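Local coordinates for 2,3-bisphosphoglycerate-independent phosphoglycerate mutase (Pyrococcus horikoshii, PDB 2ZKT), which probably interconverts 2-phosphoglycerate and 3-phosphoglycerate in glycolysis, as a metal-dependent mutase of the alkaline phosphatase clan, at residues A63-F68 against Y73-G78; Y294-L299 against D402-S407. One frame throughout, in Å; residues are numbered along the deposited sequence.

Interaction 1 of 2, residues A63-F68 against Y73-G78; sequences AHLSIF and YETYRG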
# COMPACT_ATOMS: atom_id res chain seq x y z
N ALA B 63 5.10 -26.35 -3.64
CA ALA B 63 5.46 -25.21 -2.79
C ALA B 63 4.80 -25.34 -1.43
O ALA B 63 5.39 -24.97 -0.40
CB ALA B 63 5.03 -23.88 -3.46
N HIS B 64 3.57 -25.86 -1.41
CA HIS B 64 2.83 -26.00 -0.16
C HIS B 64 3.30 -27.21 0.67
O HIS B 64 3.23 -27.22 1.89
CB HIS B 64 1.33 -26.09 -0.46
CG HIS B 64 0.73 -24.71 -0.54
ND1 HIS B 64 0.47 -24.06 -1.71
CD2 HIS B 64 0.32 -23.87 0.51
CE1 HIS B 64 -0.08 -22.87 -1.37
NE2 HIS B 64 -0.18 -22.74 -0.04
N LEU B 65 3.75 -28.29 -0.03
CA LEU B 65 4.34 -29.39 0.74
C LEU B 65 5.54 -28.86 1.52
O LEU B 65 5.83 -29.23 2.65
CB LEU B 65 4.83 -30.49 -0.22
CG LEU B 65 3.75 -31.47 -0.70
CD1 LEU B 65 4.24 -32.33 -1.86
CD2 LEU B 65 3.28 -32.46 0.36
N SER B 66 6.27 -27.96 0.83
CA SER B 66 7.44 -27.34 1.43
C SER B 66 7.06 -26.43 2.61
O SER B 66 7.61 -26.53 3.70
CB SER B 66 8.15 -26.52 0.33
OG SER B 66 9.34 -25.93 0.86
N ILE B 67 6.08 -25.55 2.39
CA ILE B 67 5.60 -24.64 3.42
C ILE B 67 5.10 -25.40 4.65
O ILE B 67 5.27 -24.93 5.78
CB ILE B 67 4.45 -23.75 2.87
CG1 ILE B 67 4.98 -22.83 1.76
CG2 ILE B 67 3.81 -22.96 3.99
CD1 ILE B 67 6.04 -21.82 2.19
N PHE B 68 4.49 -26.57 4.45
CA PHE B 68 3.99 -27.36 5.59
C PHE B 68 5.09 -28.09 6.35
O PHE B 68 4.82 -28.73 7.38
CB PHE B 68 2.91 -28.36 5.13
CG PHE B 68 1.62 -27.72 4.70
CD1 PHE B 68 0.99 -26.77 5.52
CD2 PHE B 68 1.04 -28.04 3.47
CE1 PHE B 68 -0.20 -26.15 5.11
CE2 PHE B 68 -0.14 -27.43 3.05
CZ PHE B 68 -0.77 -26.48 3.86
N TYR B 73 11.15 -32.55 -3.01
CA TYR B 73 11.86 -33.51 -3.86
C TYR B 73 11.70 -34.97 -3.42
O TYR B 73 11.82 -35.88 -4.25
CB TYR B 73 13.35 -33.16 -3.93
CG TYR B 73 13.68 -32.04 -4.91
CD1 TYR B 73 13.11 -32.02 -6.19
CD2 TYR B 73 14.59 -31.03 -4.57
CE1 TYR B 73 13.45 -31.03 -7.11
CE2 TYR B 73 14.93 -30.03 -5.49
CZ TYR B 73 14.36 -30.04 -6.76
OH TYR B 73 14.71 -29.06 -7.67
N GLU B 74 11.42 -35.20 -2.13
CA GLU B 74 11.26 -36.57 -1.64
C GLU B 74 9.81 -37.00 -1.40
O GLU B 74 9.49 -38.19 -1.50
CB GLU B 74 12.03 -36.76 -0.33
CG GLU B 74 13.49 -36.37 -0.40
CD GLU B 74 14.27 -36.88 0.79
OE1 GLU B 74 14.50 -38.12 0.85
OE2 GLU B 74 14.64 -36.06 1.67
N THR B 75 8.95 -36.04 -1.08
CA THR B 75 7.54 -36.36 -0.81
C THR B 75 6.61 -36.30 -2.03
O THR B 75 5.67 -37.08 -2.13
CB THR B 75 6.98 -35.41 0.27
OG1 THR B 75 7.16 -34.05 -0.14
CG2 THR B 75 7.71 -35.63 1.60
N TYR B 76 6.88 -35.36 -2.94
CA TYR B 76 6.05 -35.17 -4.12
C TYR B 76 5.92 -36.38 -5.04
O TYR B 76 6.91 -36.92 -5.56
CB TYR B 76 6.54 -33.98 -4.94
CG TYR B 76 5.55 -33.53 -5.99
CD1 TYR B 76 4.27 -33.11 -5.63
CD2 TYR B 76 5.90 -33.49 -7.35
CE1 TYR B 76 3.36 -32.64 -6.59
CE2 TYR B 76 4.99 -33.03 -8.32
CZ TYR B 76 3.73 -32.61 -7.92
OH TYR B 76 2.86 -32.10 -8.85
N ARG B 77 4.67 -36.80 -5.26
CA ARG B 77 4.38 -37.92 -6.13
C ARG B 77 3.31 -37.54 -7.15
O ARG B 77 2.46 -38.35 -7.52
CB ARG B 77 3.94 -39.14 -5.29
CG ARG B 77 5.08 -39.82 -4.49
CD ARG B 77 6.05 -40.54 -5.41
NE ARG B 77 7.06 -41.32 -4.69
CZ ARG B 77 8.10 -40.80 -4.02
NH1 ARG B 77 8.27 -39.48 -3.96
NH2 ARG B 77 8.96 -41.61 -3.41
N GLY B 78 3.35 -36.28 -7.61
CA GLY B 78 2.39 -35.82 -8.60
C GLY B 78 1.32 -34.88 -8.05
O GLY B 78 1.19 -34.72 -6.83
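L65 carries the apolar side of this contact with one methyl. Its CD1 sits 3.8 Å from Y76 CD1, coming in at the edge of the tyrosine ring and near its plane, and the two side chains cross at about a right angle. With Y76 CG anti to the backbone N (chi1 -167°), the ring is set with that edge to the methyl. The same methyl meets T75, with L65 CD1 3.8 Å from T75 OG1, as the two side chains run past each other in opposite directions. F82 of helix 80-86 packs on both L65 and Y76.

Polar groups are settled near by. T75 OG1 bonds back to the D71 carbonyl. Y76 is the first residue past helix 72-75, and there the chain leaves helical geometry; G78 N stands 3.5 Å above the plane of the Y76 ring, over its centre. R77 NH1 reaches E74 O at 3.0 Å, approaching from above the carbonyl plane.

Between 63-68 and 73-78 the contact is van der Waals only, and such packing has little directionality. The directional tie comes from Y76 OH, which bonds D61 OD2 earlier in helix 60-67, whose S60 binds zinc, and probably helps fix the ring that L65 touches.

Interaction 2 of 2, residues Y294-L299 against D402-S407; sequences YDFVFL and DLMNRS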
# COMPACT_ATOMS: atom_id res chain seq x y z
N TYR B 294 -7.95 -25.06 17.85
CA TYR B 294 -6.83 -25.72 17.20
C TYR B 294 -5.53 -25.08 17.66
O TYR B 294 -5.52 -23.93 18.12
CB TYR B 294 -6.98 -25.58 15.68
CG TYR B 294 -8.05 -26.47 15.08
CD1 TYR B 294 -7.75 -27.78 14.69
CD2 TYR B 294 -9.36 -26.01 14.89
CE1 TYR B 294 -8.72 -28.61 14.11
CE2 TYR B 294 -10.34 -26.83 14.32
CZ TYR B 294 -10.01 -28.13 13.93
OH TYR B 294 -10.97 -28.97 13.38
N ASP B 295 -4.43 -25.82 17.56
CA ASP B 295 -3.13 -25.28 17.98
C ASP B 295 -2.43 -24.55 16.84
O ASP B 295 -1.75 -23.55 17.05
CB ASP B 295 -2.21 -26.41 18.47
CG ASP B 295 -2.89 -27.31 19.48
OD1 ASP B 295 -3.25 -26.81 20.57
OD2 ASP B 295 -3.05 -28.52 19.17
N PHE B 296 -2.63 -25.06 15.62
CA PHE B 296 -2.00 -24.49 14.43
C PHE B 296 -3.07 -24.21 13.37
O PHE B 296 -3.84 -25.11 13.01
CB PHE B 296 -0.97 -25.47 13.86
CG PHE B 296 -0.01 -24.85 12.88
CD1 PHE B 296 1.12 -24.17 13.33
CD2 PHE B 296 -0.26 -24.92 11.51
CE1 PHE B 296 2.00 -23.57 12.43
CE2 PHE B 296 0.61 -24.32 10.60
CZ PHE B 296 1.74 -23.64 11.05
N VAL B 297 -3.11 -22.96 12.88
CA VAL B 297 -4.07 -22.58 11.86
C VAL B 297 -3.36 -22.04 10.62
O VAL B 297 -2.44 -21.22 10.72
CB VAL B 297 -5.09 -21.51 12.39
CG1 VAL B 297 -5.93 -20.94 11.25
CG2 VAL B 297 -6.01 -22.14 13.44
N PHE B 298 -3.80 -22.51 9.45
CA PHE B 298 -3.24 -22.10 8.17
C PHE B 298 -4.31 -21.33 7.38
O PHE B 298 -5.44 -21.80 7.23
CB PHE B 298 -2.80 -23.36 7.39
CG PHE B 298 -2.41 -23.09 5.96
CD1 PHE B 298 -1.27 -22.34 5.66
CD2 PHE B 298 -3.20 -23.58 4.91
CE1 PHE B 298 -0.92 -22.08 4.32
CE2 PHE B 298 -2.85 -23.31 3.57
CZ PHE B 298 -1.71 -22.56 3.28
N LEU B 299 -3.95 -20.15 6.87
CA LEU B 299 -4.88 -19.32 6.10
C LEU B 299 -4.29 -19.05 4.71
O LEU B 299 -3.15 -18.58 4.59
CB LEU B 299 -5.14 -18.00 6.83
CG LEU B 299 -5.94 -16.90 6.10
CD1 LEU B 299 -7.28 -17.44 5.62
CD2 LEU B 299 -6.14 -15.73 7.04
N ASP B 402 9.17 -24.13 17.10
CA ASP B 402 10.14 -23.87 18.17
C ASP B 402 9.74 -22.62 18.96
O ASP B 402 9.84 -22.57 20.19
CB ASP B 402 11.54 -23.72 17.56
CG ASP B 402 12.60 -23.60 18.67
OD1 ASP B 402 12.66 -24.49 19.52
OD2 ASP B 402 13.36 -22.63 18.66
N LEU B 403 9.30 -21.57 18.22
CA LEU B 403 8.85 -20.36 18.91
C LEU B 403 7.60 -20.65 19.75
O LEU B 403 7.30 -19.99 20.74
CB LEU B 403 8.51 -19.29 17.87
CG LEU B 403 9.75 -18.66 17.21
CD1 LEU B 403 9.39 -17.94 15.91
CD2 LEU B 403 10.44 -17.62 18.10
N MET B 404 6.83 -21.66 19.27
CA MET B 404 5.61 -22.08 19.98
C MET B 404 5.93 -23.06 21.13
O MET B 404 5.05 -23.55 21.81
CB MET B 404 4.69 -22.80 18.97
CG MET B 404 3.96 -21.87 17.99
SD MET B 404 3.53 -22.68 16.43
CE MET B 404 2.11 -23.65 16.98
N ASN B 405 7.22 -23.33 21.32
CA ASN B 405 7.69 -24.25 22.37
C ASN B 405 7.12 -25.66 22.20
O ASN B 405 6.83 -26.35 23.18
CB ASN B 405 7.31 -23.70 23.77
CG ASN B 405 8.05 -22.41 24.10
OD1 ASN B 405 9.25 -22.27 23.79
ND2 ASN B 405 7.36 -21.47 24.74
N ARG B 406 6.95 -26.07 20.95
CA ARG B 406 6.42 -27.39 20.64
C ARG B 406 7.47 -28.26 19.96
O ARG B 406 7.14 -29.30 19.39
CB ARG B 406 5.17 -27.26 19.74
CG ARG B 406 3.98 -26.62 20.46
CD ARG B 406 2.79 -26.41 19.51
NE ARG B 406 1.72 -25.66 20.18
CZ ARG B 406 0.85 -26.19 21.04
NH1 ARG B 406 0.91 -27.49 21.34
NH2 ARG B 406 -0.04 -25.41 21.65
N SER B 407 8.73 -27.83 20.03
CA SER B 407 9.83 -28.58 19.43
C SER B 407 10.51 -29.54 20.41
O SER B 407 10.68 -29.23 21.60
CB SER B 407 10.88 -27.61 18.89
OG SER B 407 11.36 -26.77 19.94
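A Met-aromatic contact between M404 and F296 joins the start of a core strand to the Schellman motif that ends helix 396-403. The sulfur lies at the ring edge, M404 SD being 5.4 Å from the centroid of the F296 ring and 88° off its normal. The terminal methyl is the nearer atom: M404 CE is 3.8 Å from F296 CD1, against 4.2 Å for M404 SD, and lies in the ring plane at its edge. The chain bends at chi3 (77°), carrying the methyl on toward the strand, where M404 CE lies 3.9 Å from D295 O.

Next to this, R406 extends from CG to NE and brings its guanidinium against D295, whose CB rests over the centre of one face. D295 OD1 and R406 NH2 are 3.7 Å apart, a long salt bridge. The oxygen stands well out of the guanidinium plane, so charge attraction acts without an N-H aimed at it. Firmer bonds hold each group: D295 OD2 accepts from K245 N, and R406 NE donates to R5 O.

In the turn, N405 takes a positive phi (60°) and its N bonds to D402 O at 3.0 Å. Strand 296-301 runs parallel between strands 246-249 and 6-12. F296 packs on L9 of the latter and on M400 and M401 of helix 396-403, so the helix end and the residues after it pack against the beginning of an inner strand of the main sheet.

How the interactions relate
Interaction 1 is the more buried and the closer to the centre of the chain; interaction 2 lies farther out, partly buried where strand 296-301 begins. Their centres are about 20 Å apart, yet their segments meet: H64 and F68 of 63-68 both pack on F298 of 294-299, with F68 CZ 3.8 Å from F298 CE2. Helix 60-67 therefore lies against the same strand whose start is covered by the end of helix 396-403. The chemistry follows the place. Near the zinc-bearing helix the contact is one of methyl against ring and hydroxyl, whereas at the sheet's end a sulfur-aromatic pair lies beside a long acid-base salt bridge that acts by charge alone.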